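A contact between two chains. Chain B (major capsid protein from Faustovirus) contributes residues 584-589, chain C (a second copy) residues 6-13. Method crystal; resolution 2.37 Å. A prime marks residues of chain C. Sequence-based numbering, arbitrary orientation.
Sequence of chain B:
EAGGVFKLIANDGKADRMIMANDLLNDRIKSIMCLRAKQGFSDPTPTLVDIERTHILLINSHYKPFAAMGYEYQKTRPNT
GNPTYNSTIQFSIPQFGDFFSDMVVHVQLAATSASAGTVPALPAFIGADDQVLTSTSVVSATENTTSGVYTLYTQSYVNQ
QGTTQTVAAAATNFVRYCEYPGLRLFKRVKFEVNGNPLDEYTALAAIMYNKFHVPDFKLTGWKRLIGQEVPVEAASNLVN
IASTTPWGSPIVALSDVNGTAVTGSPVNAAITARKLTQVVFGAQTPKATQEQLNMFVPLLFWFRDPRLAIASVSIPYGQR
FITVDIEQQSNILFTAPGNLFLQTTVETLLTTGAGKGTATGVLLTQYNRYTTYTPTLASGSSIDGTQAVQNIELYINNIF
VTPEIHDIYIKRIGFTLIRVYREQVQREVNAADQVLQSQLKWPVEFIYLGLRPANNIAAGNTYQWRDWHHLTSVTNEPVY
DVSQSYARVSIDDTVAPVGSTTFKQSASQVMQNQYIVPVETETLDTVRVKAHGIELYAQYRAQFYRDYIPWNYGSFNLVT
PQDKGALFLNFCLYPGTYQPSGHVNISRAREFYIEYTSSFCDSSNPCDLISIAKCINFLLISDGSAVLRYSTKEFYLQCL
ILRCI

Chain B 584-589: VNISRA
Chain C (6-13) FKLIANDG

Contact between the start of a helix in chain B (residues 584-589) and an irregular stretch of chain C (6-13) in the Faustovirus major capsid protein; 323 Å² is buried, both sides summed. Val584 and Asn585 approach in extended conformation (phi/psi -93/125 and -79/162), and the chain turns helical from Ile586 (-67/-35). Asn585 is the N-cap: chi1 p (64°) folds its amide back so that OD1 accepts from Arg588 N (3.2 Å) and from Ser587 OG (2.9 Å), the serine also being p (61°). Ala589 N to Asn585 O (2.9 Å) closes the first helical turn. With OD1 engaged in the cap, Asn585 ND2 lies 3.2 Å from Ile9′ CB. Chain C runs from Lys7′ to Ile9′ with phi/psi near -120/138, -80/136 and -121/105, so Ile9′ points toward chain B while Leu8′ points away. The nearest CA pair is Asn585 CA and Asp12′ CA, 7.0 Å apart. Asp12′, chi1 t (169°), reaches the helix start, where backbone NH groups lack helical acceptors: Ser587 N donates to Asp12′ OD2 (3.0 Å, 155°), and Ile586 N is 3.4 Å from the same OD2. A short carboxylate suits this place, adding an acceptor from the neighbouring subunit beside the Asn585 cap. Arg588 leaves its CA sideways but, m at chi1 (-60°) and t at chi2 and chi3 (174°, 170°), extends its guanidinium to chain C. There NH2 donates to Lys7′ O (2.7 Å, 162°), which lies near the guanidinium plane. Ile9′, m,t (-66°, 169°), lays CD1 over one guanidinium face, 3.5 Å from Arg588 NH2. Phe6′ (chi1 t, -164°; chi2 81°) brings CE1 to 4.2 Å from Arg588 NH1, oblique to the guanidinium; the ring centroid is 5.6 Å from Arg588 CZ, 25° off the ring normal, at most a weak cation-pi attraction. Arg588 NE is buried without a polar partner. Lys7′ contributes its carbonyl; its side chain leaves CA sideways and, extended (m,t,t,t), carries its end farther from chain B.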

# COMPACT_ATOMS: atom_id res chain seq x y z
N VAL B 584 -2.31 -34.99 0.26
CA VAL B 584 -2.74 -35.98 -0.73
C VAL B 584 -1.81 -37.18 -0.61
O VAL B 584 -0.59 -37.04 -0.72
CB VAL B 584 -2.72 -35.40 -2.15
CG1 VAL B 584 -2.98 -36.49 -3.17
CG2 VAL B 584 -3.75 -34.30 -2.28
N ASN B 585 -2.39 -38.35 -0.40
CA ASN B 585 -1.60 -39.53 -0.09
C ASN B 585 -0.98 -40.13 -1.35
O ASN B 585 -1.39 -39.85 -2.47
CB ASN B 585 -2.47 -40.55 0.64
CG ASN B 585 -3.61 -41.07 -0.23
OD1 ASN B 585 -3.46 -41.20 -1.45
ND2 ASN B 585 -4.75 -41.34 0.38
N ILE B 586 0.04 -40.96 -1.14
CA ILE B 586 0.97 -41.32 -2.21
C ILE B 586 0.27 -42.16 -3.28
O ILE B 586 0.58 -42.04 -4.47
CB ILE B 586 2.20 -42.04 -1.63
CG1 ILE B 586 2.97 -41.10 -0.71
CG2 ILE B 586 3.11 -42.55 -2.74
CD1 ILE B 586 4.38 -41.55 -0.39
N SER B 587 -0.67 -43.01 -2.88
CA SER B 587 -1.39 -43.83 -3.85
C SER B 587 -2.05 -42.96 -4.91
O SER B 587 -1.94 -43.24 -6.11
CB SER B 587 -2.42 -44.70 -3.14
OG SER B 587 -3.38 -43.90 -2.46
N ARG B 588 -2.72 -41.89 -4.48
CA ARG B 588 -3.35 -40.98 -5.43
C ARG B 588 -2.34 -40.07 -6.10
O ARG B 588 -2.52 -39.69 -7.26
CB ARG B 588 -4.42 -40.15 -4.72
CG ARG B 588 -5.53 -40.98 -4.09
CD ARG B 588 -6.48 -40.11 -3.29
NE ARG B 588 -7.67 -40.85 -2.88
CZ ARG B 588 -8.50 -40.45 -1.92
NH1 ARG B 588 -8.26 -39.33 -1.25
NH2 ARG B 588 -9.55 -41.19 -1.61
N ALA B 589 -1.26 -39.72 -5.39
CA ALA B 589 -0.25 -38.84 -5.96
C ALA B 589 0.47 -39.47 -7.14
O ALA B 589 0.99 -38.75 -7.99
CB ALA B 589 0.76 -38.43 -4.88
N PHE C 6 -15.41 -38.59 -2.60
CA PHE C 6 -14.33 -38.55 -1.63
C PHE C 6 -14.41 -39.73 -0.67
O PHE C 6 -15.46 -39.97 -0.05
CB PHE C 6 -14.35 -37.24 -0.84
CG PHE C 6 -13.07 -36.97 -0.10
CD1 PHE C 6 -11.98 -36.42 -0.76
CD2 PHE C 6 -12.95 -37.26 1.25
CE1 PHE C 6 -10.80 -36.17 -0.09
CE2 PHE C 6 -11.78 -37.01 1.93
CZ PHE C 6 -10.70 -36.46 1.26
N LYS C 7 -13.31 -40.46 -0.56
CA LYS C 7 -13.10 -41.42 0.51
C LYS C 7 -11.86 -41.01 1.28
O LYS C 7 -10.86 -40.59 0.69
CB LYS C 7 -12.94 -42.84 -0.04
CG LYS C 7 -14.20 -43.40 -0.67
CD LYS C 7 -13.98 -44.80 -1.22
CE LYS C 7 -15.27 -45.34 -1.83
NZ LYS C 7 -15.09 -46.70 -2.40
N LEU C 8 -11.94 -41.11 2.60
CA LEU C 8 -10.78 -40.85 3.44
C LEU C 8 -9.87 -42.07 3.44
O LEU C 8 -10.34 -43.21 3.53
CB LEU C 8 -11.21 -40.50 4.86
CG LEU C 8 -10.12 -40.12 5.87
CD1 LEU C 8 -9.12 -39.15 5.25
CD2 LEU C 8 -10.74 -39.53 7.12
N ILE C 9 -8.57 -41.83 3.31
CA ILE C 9 -7.57 -42.89 3.36
C ILE C 9 -6.62 -42.57 4.51
O ILE C 9 -5.78 -41.67 4.40
CB ILE C 9 -6.83 -43.08 2.04
CG1 ILE C 9 -7.77 -43.57 0.93
CG2 ILE C 9 -5.68 -44.05 2.22
CD1 ILE C 9 -7.14 -43.51 -0.45
N ALA C 10 -6.77 -43.30 5.61
CA ALA C 10 -6.06 -43.03 6.85
C ALA C 10 -4.74 -43.77 6.97
O ALA C 10 -3.89 -43.37 7.77
CB ALA C 10 -6.94 -43.40 8.04
N ASN C 11 -4.55 -44.84 6.20
CA ASN C 11 -3.38 -45.70 6.31
C ASN C 11 -2.97 -46.15 4.91
O ASN C 11 -3.51 -47.13 4.38
CB ASN C 11 -3.66 -46.89 7.23
CG ASN C 11 -2.56 -47.93 7.20
OD1 ASN C 11 -2.62 -48.90 6.45
ND2 ASN C 11 -1.53 -47.72 8.02
N ASP C 12 -2.03 -45.42 4.31
CA ASP C 12 -1.44 -45.78 3.02
C ASP C 12 0.07 -45.66 3.16
O ASP C 12 0.65 -44.61 2.85
CB ASP C 12 -1.99 -44.90 1.89
CG ASP C 12 -1.21 -45.06 0.60
OD1 ASP C 12 -0.80 -46.20 0.28
OD2 ASP C 12 -0.99 -44.04 -0.09
N GLY C 13 0.70 -46.72 3.65
CA GLY C 13 2.15 -46.82 3.58
C GLY C 13 2.87 -46.08 4.69
O GLY C 13 2.30 -45.66 5.70